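Local coordinates for Beta/alpha-amylase (Paenibacillus polymyxa, PDB 3VOC), which hydrolyses alpha-1,4-glucosidic linkages of starch, its family 14 beta-amylase domain, the part described here, releasing maltose from non-reducing chain ends, at residues 64-78 with 144-157. Numbering follows the deposited sequence.
Sequences ANAVKEAGLKWVPII and FAGYKSIIPKIYLS
Ile-77 and Tyr-155 pair in parallel register where strands 73-78 and 153-156 run side by side, their axes 4.7 Å apart at closest and 20° from aligned. Tyr-155 grips the neighbouring strand twice: its N donates to Pro-76 O (2.9 Å), and its O accepts from Ile-78 N. Earlier along the chains, Trp-74 N reaches Ile-150 O at 2.8 Å, nearly straight at 173°. These are the third and fourth strands, adjacent in the closed, parallel eight-stranded TIM barrel of the family 14 domain. The end of helix 58-69 also packs on the 3-10 segment 145-150. There Tyr-147 OH donates to Asn-65 OD1 (2.6 Å) from above the carbonyl plane, while its CE1 rests 3.8 Å from Ala-64 CB. A phenylalanine at Tyr-147 would probably keep the contact with Ala-64 CB but leave Asn-65 OD1 without this donor. Ile-150 sets CG1 between its backbone N and carbonyl carbon (chi1 76°), bringing CD1 to Trp-74 CB. Within 64-78, Ala-64 CB and Pro-76 CB lie over opposite faces of the indole, offset toward its rim; from 144-157, Phe-144 meets the ring obliquely, CE1 3.8 Å from Trp-74 CZ3. The indole NE1 is hydrogen-bonded to Thr-40 OG1. Ser-157 OG hydrogen-bonds His-81 ND1, a residue that by similarity probably binds substrate.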
# COMPACT_ATOMS: atom_id res chain seq x y z
N ALA A 64 -20.67 -7.73 -2.96
CA ALA A 64 -20.21 -8.85 -3.77
C ALA A 64 -21.33 -9.45 -4.61
O ALA A 64 -21.11 -9.81 -5.78
CB ALA A 64 -19.53 -9.93 -2.90
N ASN A 65 -22.52 -9.56 -4.03
CA ASN A 65 -23.71 -10.02 -4.77
C ASN A 65 -24.01 -9.17 -6.00
O ASN A 65 -24.31 -9.70 -7.06
CB ASN A 65 -24.95 -10.04 -3.87
CG ASN A 65 -24.95 -11.21 -2.91
OD1 ASN A 65 -24.14 -12.12 -3.02
ND2 ASN A 65 -25.87 -11.17 -1.93
N ALA A 66 -23.95 -7.84 -5.85
CA ALA A 66 -24.18 -6.92 -6.97
C ALA A 66 -23.13 -7.13 -8.08
O ALA A 66 -23.46 -7.21 -9.28
CB ALA A 66 -24.19 -5.46 -6.49
N VAL A 67 -21.87 -7.24 -7.67
CA VAL A 67 -20.76 -7.45 -8.61
C VAL A 67 -20.96 -8.78 -9.38
O VAL A 67 -20.88 -8.81 -10.61
CB VAL A 67 -19.37 -7.36 -7.91
CG1 VAL A 67 -18.22 -7.85 -8.83
CG2 VAL A 67 -19.10 -5.93 -7.44
N LYS A 68 -21.28 -9.84 -8.63
CA LYS A 68 -21.57 -11.17 -9.21
C LYS A 68 -22.74 -11.13 -10.20
O LYS A 68 -22.66 -11.69 -11.29
CB LYS A 68 -21.92 -12.15 -8.09
CG LYS A 68 -22.24 -13.54 -8.59
CD LYS A 68 -22.60 -14.46 -7.44
CE LYS A 68 -22.89 -15.84 -7.97
NZ LYS A 68 -24.28 -15.93 -8.54
N GLU A 69 -23.82 -10.47 -9.81
CA GLU A 69 -25.03 -10.37 -10.62
C GLU A 69 -24.78 -9.64 -11.95
O GLU A 69 -25.39 -9.98 -12.98
CB GLU A 69 -26.17 -9.72 -9.81
CG GLU A 69 -27.44 -9.38 -10.61
CD GLU A 69 -28.45 -8.54 -9.81
OE1 GLU A 69 -28.06 -7.51 -9.21
OE2 GLU A 69 -29.65 -8.90 -9.80
N ALA A 70 -23.84 -8.69 -11.95
CA ALA A 70 -23.45 -7.98 -13.18
C ALA A 70 -22.49 -8.78 -14.06
O ALA A 70 -22.09 -8.31 -15.13
CB ALA A 70 -22.87 -6.61 -12.85
N GLY A 71 -22.12 -9.98 -13.62
CA GLY A 71 -21.22 -10.84 -14.37
C GLY A 71 -19.75 -10.47 -14.25
O GLY A 71 -18.95 -10.91 -15.05
N LEU A 72 -19.41 -9.66 -13.25
CA LEU A 72 -18.03 -9.28 -12.98
C LEU A 72 -17.37 -10.14 -11.91
O LEU A 72 -18.05 -10.73 -11.06
CB LEU A 72 -17.97 -7.82 -12.54
CG LEU A 72 -18.39 -6.83 -13.62
CD1 LEU A 72 -18.88 -5.50 -13.03
CD2 LEU A 72 -17.23 -6.62 -14.60
N LYS A 73 -16.04 -10.22 -11.96
CA LYS A 73 -15.25 -10.74 -10.84
C LYS A 73 -15.12 -9.70 -9.74
O LYS A 73 -15.28 -8.49 -9.98
CB LYS A 73 -13.85 -11.18 -11.28
CG LYS A 73 -13.82 -12.29 -12.31
CD LYS A 73 -14.87 -13.34 -12.06
CE LYS A 73 -14.79 -14.43 -13.13
NZ LYS A 73 -13.57 -15.23 -12.92
N TRP A 74 -14.81 -10.18 -8.53
CA TRP A 74 -14.63 -9.30 -7.36
C TRP A 74 -13.25 -9.47 -6.73
O TRP A 74 -12.88 -10.58 -6.37
CB TRP A 74 -15.69 -9.59 -6.30
CG TRP A 74 -15.75 -8.53 -5.20
CD1 TRP A 74 -15.81 -7.16 -5.37
CD2 TRP A 74 -15.78 -8.75 -3.78
NE1 TRP A 74 -15.87 -6.53 -4.14
CE2 TRP A 74 -15.86 -7.48 -3.15
CE3 TRP A 74 -15.75 -9.90 -2.97
CZ2 TRP A 74 -15.90 -7.32 -1.75
CZ3 TRP A 74 -15.80 -9.75 -1.57
CH2 TRP A 74 -15.86 -8.47 -0.98
N VAL A 75 -12.51 -8.38 -6.60
CA VAL A 75 -11.18 -8.45 -5.99
C VAL A 75 -11.18 -7.64 -4.71
O VAL A 75 -11.11 -6.41 -4.74
CB VAL A 75 -10.06 -7.97 -6.94
CG1 VAL A 75 -8.68 -7.96 -6.21
CG2 VAL A 75 -10.01 -8.86 -8.19
N PRO A 76 -11.31 -8.33 -3.57
CA PRO A 76 -11.35 -7.63 -2.29
C PRO A 76 -9.95 -7.21 -1.84
O PRO A 76 -8.98 -7.95 -2.04
CB PRO A 76 -11.92 -8.69 -1.35
CG PRO A 76 -11.36 -9.98 -1.91
CD PRO A 76 -11.40 -9.80 -3.40
N ILE A 77 -9.86 -6.00 -1.29
CA ILE A 77 -8.67 -5.54 -0.60
C ILE A 77 -9.05 -5.61 0.88
O ILE A 77 -10.00 -4.96 1.29
CB ILE A 77 -8.30 -4.08 -0.96
CG1 ILE A 77 -8.17 -3.91 -2.49
CG2 ILE A 77 -7.01 -3.66 -0.21
CD1 ILE A 77 -8.35 -2.43 -3.01
N ILE A 78 -8.34 -6.42 1.65
CA ILE A 78 -8.61 -6.46 3.09
C ILE A 78 -7.96 -5.21 3.74
O ILE A 78 -6.77 -5.19 4.07
CB ILE A 78 -8.15 -7.77 3.74
CG1 ILE A 78 -8.65 -8.98 2.93
CG2 ILE A 78 -8.62 -7.82 5.22
CD1 ILE A 78 -10.19 -9.03 2.70
N PHE A 144 -16.77 -15.71 3.05
CA PHE A 144 -16.78 -15.55 1.61
C PHE A 144 -16.37 -16.78 0.80
O PHE A 144 -16.25 -16.70 -0.43
CB PHE A 144 -15.98 -14.31 1.22
CG PHE A 144 -16.69 -13.03 1.58
CD1 PHE A 144 -17.47 -12.37 0.63
CD2 PHE A 144 -16.64 -12.52 2.88
CE1 PHE A 144 -18.15 -11.20 0.97
CE2 PHE A 144 -17.32 -11.35 3.21
CZ PHE A 144 -18.07 -10.69 2.26
N ALA A 145 -16.16 -17.90 1.49
CA ALA A 145 -15.86 -19.19 0.86
C ALA A 145 -16.88 -19.54 -0.23
O ALA A 145 -16.51 -20.05 -1.29
CB ALA A 145 -15.79 -20.31 1.93
N GLY A 146 -18.16 -19.24 0.01
CA GLY A 146 -19.22 -19.50 -0.99
C GLY A 146 -19.16 -18.59 -2.22
O GLY A 146 -19.91 -18.78 -3.18
N TYR A 147 -18.26 -17.61 -2.20
CA TYR A 147 -18.06 -16.69 -3.32
C TYR A 147 -16.78 -17.01 -4.08
O TYR A 147 -16.27 -16.19 -4.86
CB TYR A 147 -17.95 -15.25 -2.81
CG TYR A 147 -19.25 -14.66 -2.31
CD1 TYR A 147 -20.03 -13.88 -3.16
CD2 TYR A 147 -19.69 -14.88 -1.01
CE1 TYR A 147 -21.23 -13.33 -2.72
CE2 TYR A 147 -20.89 -14.33 -0.56
CZ TYR A 147 -21.65 -13.55 -1.42
OH TYR A 147 -22.85 -13.00 -1.00
N LYS A 148 -16.24 -18.21 -3.86
CA LYS A 148 -14.91 -18.57 -4.40
C LYS A 148 -14.79 -18.35 -5.92
O LYS A 148 -13.81 -17.78 -6.40
CB LYS A 148 -14.54 -20.00 -3.98
CG LYS A 148 -13.45 -20.64 -4.77
CD LYS A 148 -13.35 -22.12 -4.46
CE LYS A 148 -12.29 -22.77 -5.36
NZ LYS A 148 -10.95 -22.64 -4.75
N SER A 149 -15.82 -18.76 -6.67
CA SER A 149 -15.76 -18.66 -8.13
C SER A 149 -15.68 -17.22 -8.68
O SER A 149 -15.28 -17.03 -9.83
CB SER A 149 -16.94 -19.36 -8.78
OG SER A 149 -18.12 -18.58 -8.65
N ILE A 150 -16.07 -16.23 -7.90
CA ILE A 150 -16.00 -14.85 -8.42
C ILE A 150 -14.76 -14.06 -7.96
O ILE A 150 -14.55 -12.93 -8.42
CB ILE A 150 -17.29 -14.05 -8.15
CG1 ILE A 150 -17.36 -13.60 -6.68
CG2 ILE A 150 -18.53 -14.85 -8.63
CD1 ILE A 150 -18.32 -12.44 -6.43
N ILE A 151 -13.96 -14.64 -7.07
CA ILE A 151 -12.78 -13.96 -6.52
C ILE A 151 -11.52 -14.52 -7.19
O ILE A 151 -11.11 -15.64 -6.89
CB ILE A 151 -12.71 -14.06 -4.98
CG1 ILE A 151 -13.92 -13.38 -4.34
CG2 ILE A 151 -11.40 -13.45 -4.44
CD1 ILE A 151 -14.03 -13.57 -2.84
N PRO A 152 -10.90 -13.75 -8.10
CA PRO A 152 -9.74 -14.27 -8.83
C PRO A 152 -8.40 -13.93 -8.19
O PRO A 152 -7.37 -14.45 -8.61
CB PRO A 152 -9.85 -13.56 -10.17
CG PRO A 152 -10.43 -12.21 -9.82
CD PRO A 152 -11.35 -12.45 -8.63
N LYS A 153 -8.43 -13.06 -7.18
CA LYS A 153 -7.22 -12.48 -6.61
C LYS A 153 -7.64 -11.76 -5.34
O LYS A 153 -8.77 -11.26 -5.25
CB LYS A 153 -6.59 -11.51 -7.62
CG LYS A 153 -5.27 -10.91 -7.18
CD LYS A 153 -4.40 -10.60 -8.39
CE LYS A 153 -2.91 -10.62 -7.99
NZ LYS A 153 -1.98 -10.58 -9.15
N ILE A 154 -6.76 -11.72 -4.35
CA ILE A 154 -7.04 -10.98 -3.10
C ILE A 154 -5.88 -10.04 -2.79
O ILE A 154 -4.73 -10.44 -2.94
CB ILE A 154 -7.24 -11.96 -1.90
CG1 ILE A 154 -8.43 -12.90 -2.18
CG2 ILE A 154 -7.44 -11.17 -0.59
CD1 ILE A 154 -8.57 -14.10 -1.22
N TYR A 155 -6.19 -8.81 -2.37
CA TYR A 155 -5.14 -7.86 -1.96
C TYR A 155 -5.07 -7.72 -0.44
O TYR A 155 -6.10 -7.80 0.25
CB TYR A 155 -5.32 -6.47 -2.62
CG TYR A 155 -5.05 -6.46 -4.12
CD1 TYR A 155 -3.98 -7.18 -4.67
CD2 TYR A 155 -5.86 -5.73 -5.00
CE1 TYR A 155 -3.74 -7.20 -6.07
CE2 TYR A 155 -5.62 -5.73 -6.39
CZ TYR A 155 -4.56 -6.46 -6.92
OH TYR A 155 -4.32 -6.47 -8.29
N LEU A 156 -3.86 -7.50 0.06
CA LEU A 156 -3.66 -7.18 1.47
C LEU A 156 -3.32 -5.71 1.57
O LEU A 156 -2.80 -5.13 0.60
CB LEU A 156 -2.50 -8.00 2.04
CG LEU A 156 -2.60 -9.51 1.85
CD1 LEU A 156 -1.41 -10.17 2.53
CD2 LEU A 156 -3.95 -10.08 2.35
N SER A 157 -3.58 -5.12 2.73
CA SER A 157 -3.14 -3.77 3.06
C SER A 157 -1.91 -3.84 3.98
O SER A 157 -1.98 -4.32 5.13
CB SER A 157 -4.27 -2.99 3.73
OG SER A 157 -3.79 -1.76 4.24
O HOH W 1 -12.39 -16.42 -10.56
O HOH W 2 -4.55 -6.43 5.32